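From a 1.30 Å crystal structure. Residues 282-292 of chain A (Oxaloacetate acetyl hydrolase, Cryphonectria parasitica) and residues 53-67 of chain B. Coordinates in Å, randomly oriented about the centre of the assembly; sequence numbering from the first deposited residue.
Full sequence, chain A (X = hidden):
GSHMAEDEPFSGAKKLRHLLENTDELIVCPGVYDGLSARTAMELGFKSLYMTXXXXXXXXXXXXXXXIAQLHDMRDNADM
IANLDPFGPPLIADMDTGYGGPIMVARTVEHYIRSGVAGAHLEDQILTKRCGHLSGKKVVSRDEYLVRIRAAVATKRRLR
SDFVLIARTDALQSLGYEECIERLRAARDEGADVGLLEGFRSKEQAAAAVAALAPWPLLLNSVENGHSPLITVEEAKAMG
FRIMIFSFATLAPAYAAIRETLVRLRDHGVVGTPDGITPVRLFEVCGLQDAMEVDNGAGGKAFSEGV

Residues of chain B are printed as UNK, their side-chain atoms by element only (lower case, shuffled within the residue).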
# COMPACT_ATOMS: atom_id res chain seq x y z
N LEU A 282 -14.07 22.27 -4.31
CA LEU A 282 -12.93 21.36 -4.19
C LEU A 282 -13.29 19.99 -4.77
O LEU A 282 -12.49 19.36 -5.45
CB LEU A 282 -12.54 21.25 -2.72
CG LEU A 282 -11.95 22.54 -2.15
CD1 LEU A 282 -11.95 22.48 -0.61
CD2 LEU A 282 -10.57 22.83 -2.76
N PHE A 283 -14.52 19.53 -4.53
CA PHE A 283 -14.94 18.23 -5.07
C PHE A 283 -14.99 18.29 -6.58
O PHE A 283 -14.61 17.34 -7.27
CB PHE A 283 -16.27 17.79 -4.50
CG PHE A 283 -16.26 17.57 -3.03
CD1 PHE A 283 -15.12 17.14 -2.36
CD2 PHE A 283 -17.41 17.80 -2.29
CE1 PHE A 283 -15.13 16.99 -0.98
CE2 PHE A 283 -17.42 17.62 -0.89
CZ PHE A 283 -16.28 17.23 -0.25
N GLU A 284 -15.46 19.41 -7.12
CA GLU A 284 -15.53 19.56 -8.56
C GLU A 284 -14.10 19.52 -9.16
O GLU A 284 -13.87 18.90 -10.19
CB GLU A 284 -16.26 20.86 -8.93
CG GLU A 284 -17.75 20.84 -8.62
CD GLU A 284 -18.43 22.19 -8.72
OE1 GLU A 284 -19.68 22.18 -8.84
OE2 GLU A 284 -17.74 23.23 -8.64
N VAL A 285 -13.16 20.17 -8.50
CA VAL A 285 -11.79 20.17 -9.00
C VAL A 285 -11.29 18.73 -8.96
O VAL A 285 -10.60 18.26 -9.86
CB VAL A 285 -10.89 21.07 -8.11
CG1 VAL A 285 -9.39 20.80 -8.31
CG2 VAL A 285 -11.25 22.56 -8.30
N CYS A 286 -11.71 17.98 -7.95
CA CYS A 286 -11.29 16.61 -7.77
C CYS A 286 -12.16 15.53 -8.42
O CYS A 286 -12.22 14.41 -7.91
CB CYS A 286 -11.02 16.32 -6.28
SG CYS A 286 -9.63 17.27 -5.60
N GLY A 287 -12.83 15.85 -9.51
CA GLY A 287 -13.59 14.84 -10.22
C GLY A 287 -15.01 14.53 -9.87
O GLY A 287 -15.52 13.47 -10.24
N LEU A 288 -15.70 15.48 -9.27
CA LEU A 288 -17.09 15.22 -8.90
C LEU A 288 -17.95 14.97 -10.10
O LEU A 288 -18.78 14.07 -10.08
CB LEU A 288 -17.64 16.41 -8.11
CG LEU A 288 -19.11 16.27 -7.70
CD1 LEU A 288 -19.30 15.11 -6.76
CD2 LEU A 288 -19.56 17.58 -7.03
N GLN A 289 -17.77 15.76 -11.16
CA GLN A 289 -18.60 15.55 -12.34
C GLN A 289 -18.43 14.15 -12.93
O GLN A 289 -19.40 13.52 -13.29
CB GLN A 289 -18.43 16.63 -13.40
CG GLN A 289 -19.46 16.46 -14.52
CD GLN A 289 -20.89 16.68 -14.02
OE1 GLN A 289 -21.14 17.55 -13.18
NE2 GLN A 289 -21.83 15.88 -14.52
N ASP A 290 -17.22 13.63 -12.99
CA ASP A 290 -17.02 12.29 -13.53
C ASP A 290 -17.76 11.28 -12.65
O ASP A 290 -18.36 10.32 -13.14
CB ASP A 290 -15.55 11.90 -13.48
CG ASP A 290 -14.72 12.53 -14.56
OD1 ASP A 290 -13.49 12.40 -14.47
OD2 ASP A 290 -15.27 13.13 -15.51
N ALA A 291 -17.70 11.48 -11.34
CA ALA A 291 -18.35 10.56 -10.43
C ALA A 291 -19.86 10.61 -10.56
O ALA A 291 -20.53 9.58 -10.52
CB ALA A 291 -17.90 10.80 -9.01
N MET A 292 -20.38 11.81 -10.75
CA MET A 292 -21.82 11.99 -10.88
C MET A 292 -22.29 11.34 -12.18
O MET A 292 -23.37 10.79 -12.23
CB MET A 292 -22.23 13.46 -10.83
CG MET A 292 -22.07 14.11 -9.46
SD MET A 292 -22.52 15.87 -9.55
CE MET A 292 -23.00 16.25 -7.85
N UNK B 53 -11.37 13.16 6.18
CA UNK B 53 -11.66 12.15 5.18
C UNK B 53 -11.67 12.76 3.78
O UNK B 53 -11.12 12.19 2.83
N UNK B 54 -12.30 13.92 3.62
CA UNK B 54 -12.35 14.58 2.32
C UNK B 54 -10.95 14.94 1.87
O UNK B 54 -10.64 14.83 0.71
c UNK B 54 -13.22 15.83 2.36
N UNK B 55 -10.12 15.40 2.80
CA UNK B 55 -8.77 15.80 2.47
C UNK B 55 -7.93 14.58 2.12
O UNK B 55 -7.13 14.63 1.17
N UNK B 56 -8.07 13.51 2.89
CA UNK B 56 -7.33 12.30 2.58
C UNK B 56 -7.70 11.83 1.16
O UNK B 56 -6.84 11.46 0.36
c UNK B 56 -7.02 10.01 3.22
o UNK B 56 -7.13 11.63 4.92
c UNK B 56 -7.52 11.22 3.60
N UNK B 57 -8.99 11.87 0.85
CA UNK B 57 -9.45 11.43 -0.45
C UNK B 57 -8.93 12.32 -1.58
O UNK B 57 -8.45 11.82 -2.61
c UNK B 57 -10.99 11.35 -0.49
c UNK B 57 -11.45 10.72 -1.77
o UNK B 57 -11.45 10.49 0.57
N UNK B 58 -9.02 13.62 -1.38
CA UNK B 58 -8.56 14.53 -2.41
C UNK B 58 -7.07 14.43 -2.63
O UNK B 58 -6.62 14.43 -3.79
c UNK B 58 -8.91 15.95 -2.01
N UNK B 59 -6.31 14.36 -1.55
CA UNK B 59 -4.86 14.33 -1.68
C UNK B 59 -4.25 13.00 -2.07
O UNK B 59 -3.43 12.93 -2.98
o UNK B 59 -2.84 14.94 -0.42
c UNK B 59 -4.26 14.87 -0.39
N UNK B 60 -4.65 11.94 -1.37
CA UNK B 60 -4.11 10.65 -1.69
C UNK B 60 -4.69 10.00 -2.90
O UNK B 60 -4.01 9.21 -3.58
n UNK B 60 -3.04 7.60 1.23
c UNK B 60 -4.25 9.68 -0.52
n UNK B 60 -0.88 7.70 1.97
c UNK B 60 -1.85 7.03 1.40
c UNK B 60 -3.33 10.01 0.56
n UNK B 60 -1.62 5.78 0.98
c UNK B 60 -3.38 8.96 1.67
N UNK B 61 -5.94 10.31 -3.21
CA UNK B 61 -6.60 9.68 -4.36
C UNK B 61 -7.05 10.59 -5.48
O UNK B 61 -7.37 10.12 -6.55
c UNK B 61 -7.52 7.80 -2.81
c UNK B 61 -7.82 8.87 -3.86
c UNK B 61 -8.80 7.11 -2.35
c UNK B 61 -6.53 6.81 -3.34
N UNK B 62 -7.03 11.89 -5.23
CA UNK B 62 -7.48 12.82 -6.24
C UNK B 62 -8.95 12.66 -6.62
O UNK B 62 -9.34 12.95 -7.75
N UNK B 63 -9.77 12.30 -5.63
CA UNK B 63 -11.17 12.04 -5.83
C UNK B 63 -12.07 12.80 -4.87
O UNK B 63 -11.57 13.34 -3.88
n UNK B 63 -12.37 10.08 -8.25
o UNK B 63 -10.31 9.61 -9.03
c UNK B 63 -11.42 10.54 -5.67
c UNK B 63 -11.12 9.79 -8.07
c UNK B 63 -10.70 9.65 -6.65
N UNK B 64 -13.36 12.92 -5.20
CA UNK B 64 -14.29 13.61 -4.32
C UNK B 64 -14.64 12.73 -3.12
O UNK B 64 -14.45 11.53 -3.14
c UNK B 64 -14.00 12.42 -6.42
c UNK B 64 -15.53 13.80 -5.18
c UNK B 64 -15.40 12.90 -6.31
N UNK B 65 -15.26 13.35 -2.12
CA UNK B 65 -15.61 12.66 -0.87
C UNK B 65 -16.90 11.88 -0.98
O UNK B 65 -17.89 12.23 -0.38
c UNK B 65 -15.69 13.75 0.22
o UNK B 65 -16.30 13.90 2.48
c UNK B 65 -15.75 13.20 1.61
o UNK B 65 -15.26 12.09 1.84
N UNK B 66 -16.82 10.77 -1.74
CA UNK B 66 -17.97 9.91 -2.01
C UNK B 66 -17.72 8.44 -1.67
O UNK B 66 -17.96 7.53 -2.46
c UNK B 66 -18.81 11.46 -3.89
c UNK B 66 -18.93 11.60 -5.39
c UNK B 66 -18.34 10.06 -3.48
c UNK B 66 -20.14 11.74 -3.23
N UNK B 67 -17.18 8.20 -0.49
CA UNK B 67 -16.89 6.84 -0.02
C UNK B 67 -15.95 6.09 -0.94
O UNK B 67 -16.09 4.90 -1.19
c UNK B 67 -18.16 6.05 0.21
O HOH W 1 -14.26 10.82 -10.06

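Position 53 has no side-chain atoms and lies beyond reach of chain A: it is B:Gly53. Position 54 carries one carbon, a CB pointing toward chain A and 4.0 Å from A:Phe283 CE1, at the edge of that ring near its plane; a lone methyl makes it B:Ala54. Position 55 has no side-chain atom and is B:Gly55; a CB here would point away, so this contact does not itself explain the glycine.

Positions 56 and 57 each have a carbon bearing one oxygen and one carbon, the mark of threonine: B:Thr56 and B:Thr57. Neither reaches chain A. The second turns back on its own helix, B:Thr57 OG1 donating to B:Gly53 O at 2.8 Å.

Position 58 again has a single carbon, its CB 3.9 Å from A:Cys286 SG, and is B:Ala58; the small methyl packs against the sulfur. Position 59 has one carbon followed by one oxygen and points away: B:Ser59, its hydroxyl hydrogen-bonded elsewhere in the structure. Out of reach lie 60, whose three carbons, nitrogen and carbon carrying two more nitrogens spell B:Arg60, and 61, whose four carbons forked at the second give B:Leu61.

Position 62 has no side-chain atoms and a phi of 63°, which favours glycine: B:Gly62 turns the chain out of the helix. Position 63 has three carbons, the third carrying one oxygen and one nitrogen: an amide, B:Gln63. Its CB points away, but its end comes nearer, and B:Gln63 NE2 donates to water 1 at 2.7 Å, which in turn donates to A:Gly287 O at 2.9 Å.

At 64, three carbons close a ring onto the backbone nitrogen: B:Pro64. Having no N-H, it cannot hydrogen-bond to the nearby A:Cys286 O, 3.1 Å from B:Pro64 CD. Its compact ring instead packs against A:Phe283, A:Leu288 and A:Ala291.

Position 65 has two carbons, the second bearing two oxygens: B:Asp65. Its CB lies 3.5 Å from A:Phe283 CE1, while both carboxylate oxygens stay farther from the ring, so the charge need not be buried against it. Position 66, four carbons forked at the second, is B:Leu66; its CB points sideways, but the branched end comes nearer, its CD1 3.8 Å from both A:Leu288 CD1 and A:Ala291 CB. Position 67, one carbon out of reach, is B:Ala67.

The contact buries 420 Å² without a direct hydrogen bond. Apolar packing dominates; a CA-H...O contact from B:Gln63 CA to A:Cys286 O, 3.3 Å, and the bridging water supply its polar complement.

Chain B 53-67: GAGTTASRLGQPDLA
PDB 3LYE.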